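Local coordinates for ABC sugar (Ribose) transporter, periplasmic substrate-binding subunit (Rhodobacter sphaeroides, PDB 3L49), which probably binds a sugar in the periplasm and delivers it to an ABC importer, as a bacterial solute-binding protein, at residues V233-Q247 with F271-N283. Numbering follows the deposited sequence.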
loop_
_atom_site.group_PDB
_atom_site.type_symbol
_atom_site.label_atom_id
_atom_site.label_comp_id
_atom_site.label_asym_id
_atom_site.label_seq_id
_atom_site.Cartn_x
_atom_site.Cartn_y
_atom_site.Cartn_z
ATOM N N VAL A 233 -0.983 -17.977 1.064
ATOM C CA VAL A 233 0.260 -18.146 1.830
ATOM C C VAL A 233 0.141 -19.324 2.799
ATOM O O VAL A 233 1.064 -20.140 2.905
ATOM C CB VAL A 233 0.660 -16.833 2.571
ATOM C CG1 VAL A 233 1.686 -17.087 3.690
ATOM C CG2 VAL A 233 1.200 -15.813 1.579
ATOM N N ALA A 234 -1.010 -19.420 3.466
ATOM C CA ALA A 234 -1.286 -20.495 4.424
ATOM C C ALA A 234 -1.472 -21.867 3.768
ATOM O O ALA A 234 -1.262 -22.890 4.417
ATOM C CB ALA A 234 -2.504 -20.148 5.288
ATOM N N ASP A 235 -1.871 -21.881 2.495
ATOM C CA ASP A 235 -2.023 -23.119 1.728
ATOM C C ASP A 235 -0.665 -23.656 1.270
ATOM O O ASP A 235 0.027 -22.997 0.492
ATOM C CB ASP A 235 -2.943 -22.887 0.521
ATOM C CG ASP A 235 -3.045 -24.108 -0.400
ATOM O OD1 ASP A 235 -2.990 -25.264 0.083
ATOM O OD2 ASP A 235 -3.199 -23.907 -1.623
ATOM N N PRO A 236 -0.280 -24.860 1.750
ATOM C CA PRO A 236 1.009 -25.468 1.369
ATOM C C PRO A 236 1.141 -25.910 -0.096
ATOM O O PRO A 236 2.251 -26.223 -0.533
ATOM C CB PRO A 236 1.113 -26.681 2.299
ATOM C CG PRO A 236 -0.296 -27.009 2.656
ATOM C CD PRO A 236 -1.012 -25.698 2.722
ATOM N N GLU A 237 0.034 -25.940 -0.836
ATOM C CA GLU A 237 0.037 -26.339 -2.245
ATOM C C GLU A 237 0.289 -25.130 -3.132
ATOM O O GLU A 237 0.729 -25.262 -4.277
ATOM C CB GLU A 237 -1.307 -26.967 -2.641
ATOM C CG GLU A 237 -1.891 -27.988 -1.656
ATOM C CD GLU A 237 -1.209 -29.352 -1.711
ATOM O OE1 GLU A 237 -0.484 -29.638 -2.691
ATOM O OE2 GLU A 237 -1.410 -30.145 -0.765
ATOM N N SER A 238 -0.008 -23.951 -2.592
ATOM C CA SER A 238 0.079 -22.698 -3.329
ATOM C C SER A 238 1.487 -22.116 -3.292
ATOM O O SER A 238 2.146 -22.155 -2.253
ATOM C CB SER A 238 -0.926 -21.692 -2.761
ATOM O OG SER A 238 -0.635 -20.369 -3.165
ATOM N N PRO A 239 1.958 -21.574 -4.430
ATOM C CA PRO A 239 3.246 -20.875 -4.484
ATOM C C PRO A 239 3.280 -19.450 -3.890
ATOM O O PRO A 239 4.211 -18.706 -4.168
ATOM C CB PRO A 239 3.559 -20.840 -5.985
ATOM C CG PRO A 239 2.247 -20.861 -6.654
ATOM C CD PRO A 239 1.320 -21.653 -5.760
ATOM N N ALA A 240 2.297 -19.063 -3.085
ATOM C CA ALA A 240 2.383 -17.781 -2.388
ATOM C C ALA A 240 3.329 -17.923 -1.201
ATOM O O ALA A 240 3.111 -18.766 -0.338
ATOM C CB ALA A 240 1.016 -17.312 -1.945
ATOM N N GLY A 241 4.377 -17.094 -1.172
ATOM C CA GLY A 241 5.517 -17.278 -0.266
ATOM C C GLY A 241 5.513 -16.534 1.062
ATOM O O GLY A 241 5.890 -17.110 2.084
ATOM N N ALA A 242 5.124 -15.256 1.045
ATOM C CA ALA A 242 5.006 -14.446 2.265
ATOM C C ALA A 242 4.238 -13.157 2.030
ATOM O O ALA A 242 4.201 -12.635 0.920
ATOM C CB ALA A 242 6.391 -14.126 2.878
ATOM N N VAL A 243 3.637 -12.643 3.095
ATOM C CA VAL A 243 2.885 -11.398 3.036
ATOM C C VAL A 243 3.121 -10.566 4.295
ATOM O O VAL A 243 3.145 -11.095 5.406
ATOM C CB VAL A 243 1.367 -11.653 2.754
ATOM C CG1 VAL A 243 0.695 -12.470 3.867
ATOM C CG2 VAL A 243 0.632 -10.358 2.517
ATOM N N ALA A 244 3.334 -9.269 4.110
ATOM C CA ALA A 244 3.366 -8.329 5.221
ATOM C C ALA A 244 1.941 -7.879 5.533
ATOM O O ALA A 244 1.386 -7.023 4.843
ATOM C CB ALA A 244 4.252 -7.145 4.888
ATOM N N ALA A 245 1.345 -8.468 6.567
ATOM C CA ALA A 245 -0.048 -8.190 6.898
ATOM C C ALA A 245 -0.226 -6.936 7.747
ATOM O O ALA A 245 0.188 -6.906 8.906
ATOM C CB ALA A 245 -0.666 -9.372 7.580
ATOM N N GLN A 246 -0.874 -5.924 7.167
ATOM C CA GLN A 246 -1.096 -4.633 7.813
ATOM C C GLN A 246 -2.454 -4.548 8.504
ATOM O O GLN A 246 -3.288 -5.429 8.355
ATOM C CB GLN A 246 -1.035 -3.517 6.775
ATOM C CG GLN A 246 0.290 -3.341 6.062
ATOM C CD GLN A 246 0.246 -2.141 5.156
ATOM O OE1 GLN A 246 0.603 -1.034 5.556
ATOM N NE2 GLN A 246 -0.251 -2.337 3.940
ATOM N N GLN A 247 -2.682 -3.459 9.237
ATOM C CA GLN A 247 -3.985 -3.209 9.859
ATOM C C GLN A 247 -4.639 -1.905 9.371
ATOM O O GLN A 247 -4.608 -0.900 10.096
ATOM C CB GLN A 247 -3.842 -3.186 11.383
ATOM C CG GLN A 247 -3.320 -4.476 11.998
ATOM C CD GLN A 247 -2.665 -4.260 13.348
ATOM O OE1 GLN A 247 -3.000 -3.325 14.076
ATOM N NE2 GLN A 247 -1.731 -5.136 13.697
ATOM N N PHE A 271 4.373 11.250 12.819
ATOM C CA PHE A 271 3.844 10.002 12.254
ATOM C C PHE A 271 3.313 9.063 13.335
ATOM O O PHE A 271 3.663 9.181 14.508
ATOM C CB PHE A 271 4.884 9.284 11.365
ATOM C CG PHE A 271 6.174 8.946 12.074
ATOM C CD1 PHE A 271 7.232 9.851 12.086
ATOM C CD2 PHE A 271 6.335 7.721 12.723
ATOM C CE1 PHE A 271 8.422 9.548 12.737
ATOM C CE2 PHE A 271 7.522 7.413 13.385
ATOM C CZ PHE A 271 8.566 8.328 13.387
ATOM N N THR A 272 2.452 8.142 12.928
ATOM C CA THR A 272 1.950 7.091 13.809
ATOM C C THR A 272 1.976 5.784 13.024
ATOM O O THR A 272 1.401 5.704 11.943
ATOM C CB THR A 272 0.517 7.392 14.273
ATOM O OG1 THR A 272 0.461 8.733 14.765
ATOM C CG2 THR A 272 0.087 6.448 15.380
ATOM N N PHE A 273 2.662 4.775 13.554
ATOM C CA PHE A 273 2.644 3.442 12.961
ATOM C C PHE A 273 1.581 2.550 13.612
ATOM O O PHE A 273 1.417 2.565 14.829
ATOM C CB PHE A 273 4.002 2.744 13.095
ATOM C CG PHE A 273 5.118 3.406 12.342
ATOM C CD1 PHE A 273 6.421 3.326 12.822
ATOM C CD2 PHE A 273 4.883 4.103 11.163
ATOM C CE1 PHE A 273 7.475 3.925 12.132
ATOM C CE2 PHE A 273 5.926 4.708 10.472
ATOM C CZ PHE A 273 7.225 4.617 10.954
ATOM N N ALA A 274 0.857 1.789 12.794
ATOM C CA ALA A 274 0.123 0.613 13.269
ATOM C C ALA A 274 1.088 -0.564 13.137
ATOM O O ALA A 274 2.043 -0.469 12.373
ATOM C CB ALA A 274 -1.135 0.381 12.445
ATOM N N PRO A 275 0.885 -1.645 13.920
ATOM C CA PRO A 275 1.731 -2.828 13.747
ATOM C C PRO A 275 1.432 -3.596 12.463
ATOM O O PRO A 275 0.325 -3.522 11.930
ATOM C CB PRO A 275 1.364 -3.707 14.950
ATOM C CG PRO A 275 0.627 -2.809 15.893
ATOM C CD PRO A 275 -0.068 -1.824 15.031
ATOM N N ALA A 276 2.431 -4.321 11.981
ATOM C CA ALA A 276 2.259 -5.259 10.890
ATOM C C ALA A 276 3.100 -6.490 11.177
ATOM O O ALA A 276 4.112 -6.406 11.867
ATOM C CB ALA A 276 2.670 -4.632 9.592
ATOM N N VAL A 277 2.670 -7.639 10.670
ATOM C CA VAL A 277 3.414 -8.888 10.855
ATOM C C VAL A 277 3.830 -9.408 9.484
ATOM O O VAL A 277 3.163 -9.125 8.495
ATOM C CB VAL A 277 2.568 -9.990 11.553
ATOM C CG1 VAL A 277 3.468 -10.958 12.326
ATOM C CG2 VAL A 277 1.527 -9.389 12.488
ATOM N N LEU A 278 4.933 -10.154 9.437
ATOM C CA LEU A 278 5.265 -10.986 8.287
ATOM C C LEU A 278 4.650 -12.374 8.480
ATOM O O LEU A 278 4.793 -12.984 9.538
ATOM C CB LEU A 278 6.781 -11.086 8.100
ATOM C CG LEU A 278 7.274 -11.745 6.812
ATOM C CD1 LEU A 278 7.146 -10.787 5.651
ATOM C CD2 LEU A 278 8.720 -12.191 6.961
ATOM N N ILE A 279 3.945 -12.852 7.458
ATOM C CA ILE A 279 3.305 -14.166 7.482
ATOM C C ILE A 279 3.903 -15.013 6.363
ATOM O O ILE A 279 3.789 -14.666 5.192
ATOM C CB ILE A 279 1.779 -14.053 7.278
ATOM C CG1 ILE A 279 1.144 -13.174 8.357
ATOM C CG2 ILE A 279 1.139 -15.430 7.255
ATOM C CD1 ILE A 279 -0.354 -12.941 8.152
ATOM N N THR A 280 4.553 -16.116 6.721
ATOM C CA THR A 280 5.184 -16.989 5.728
ATOM C C THR A 280 4.481 -18.341 5.716
ATOM O O THR A 280 3.550 -18.565 6.494
ATOM C CB THR A 280 6.693 -17.184 5.989
ATOM O OG1 THR A 280 6.879 -18.091 7.080
ATOM C CG2 THR A 280 7.373 -15.864 6.309
ATOM N N LYS A 281 4.933 -19.232 4.835
ATOM C CA LYS A 281 4.317 -20.551 4.655
ATOM C C LYS A 281 4.345 -21.428 5.904
ATOM O O LYS A 281 3.331 -22.039 6.245
ATOM C CB LYS A 281 4.951 -21.303 3.483
ATOM C CG LYS A 281 4.675 -20.695 2.129
ATOM C CD LYS A 281 4.568 -21.774 1.064
ATOM C CE LYS A 281 3.146 -22.284 0.949
ATOM N NZ LYS A 281 2.192 -21.229 0.458
ATOM N N GLU A 282 5.493 -21.488 6.581
ATOM C CA GLU A 282 5.598 -22.259 7.828
ATOM C C GLU A 282 5.132 -21.471 9.060
ATOM O O GLU A 282 4.422 -22.016 9.911
ATOM C CB GLU A 282 7.003 -22.842 8.021
ATOM C CG GLU A 282 8.150 -21.873 7.779
ATOM C CD GLU A 282 9.493 -22.464 8.158
ATOM O OE1 GLU A 282 9.774 -23.616 7.759
ATOM O OE2 GLU A 282 10.269 -21.777 8.856
ATOM N N ASN A 283 5.517 -20.195 9.141
ATOM C CA ASN A 283 4.988 -19.280 10.157
ATOM C C ASN A 283 3.536 -18.904 9.879
ATOM O O ASN A 283 2.615 -19.602 10.296
ATOM C CB ASN A 283 5.838 -18.012 10.236
ATOM C CG ASN A 283 5.154 -16.897 11.001
ATOM O OD1 ASN A 283 4.838 -17.037 12.184
ATOM N ND2 ASN A 283 4.926 -15.780 10.327
#
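The flat peptide carbonyl of Asp235 is approached on both faces: Lys281 NZ sits above one, 38° out of the plane and 2.8 Å from Asp235 O, while Ser238 N, closing a type I turn, donates from the other. At the far end, the Gln247 amide crosses the Pro275 ring obliquely, with Gln247 OE1 3.4 Å from Pro275 CD.

Lys281 reaches into the loop between helix 227-234 and strand 240-245. Bends at chi2, chi3 and chi4 curl its chain back so that NZ is hydrogen-bonded to the backbone oxygens of Val233, Asp235, Ser238 and Ala240, its three N-H groups shared among them; the shortest bond, to Ala240 O, is 2.7 Å. A methionine in its place would probably leave these four inward-turned oxygens without their shared donor and let the loop drift open.

Strands 240-245 and 277-280 run antiparallel. Val243 and Ile279 are a hydrogen-bonded pair whose side chains lie alongside each other, Val243 CG1 3.9 Å from Ile279 CB. With chi2 at 176°, Ile279 CD1 continues outward from the sheet, on the same face as Ala245 CB, which it meets at 3.6 Å. Its other branch, CG2, meets Val233 CG1 from the helix end.

Strand 219-222 flanks 240-245 on the other edge; helix 107-122 packs under Ala244, Leu278 and Thr280, and Phe229 of helix 227-234 touches Val243. Beyond Ala245, Gln246 bonds to Ser105 and an unidentified ligand; the chain then leaves this lobe for helix 248-263 and returns through 271-274 into 277-280, consistent with two of the three interlobe crossovers of type I periplasmic binding proteins.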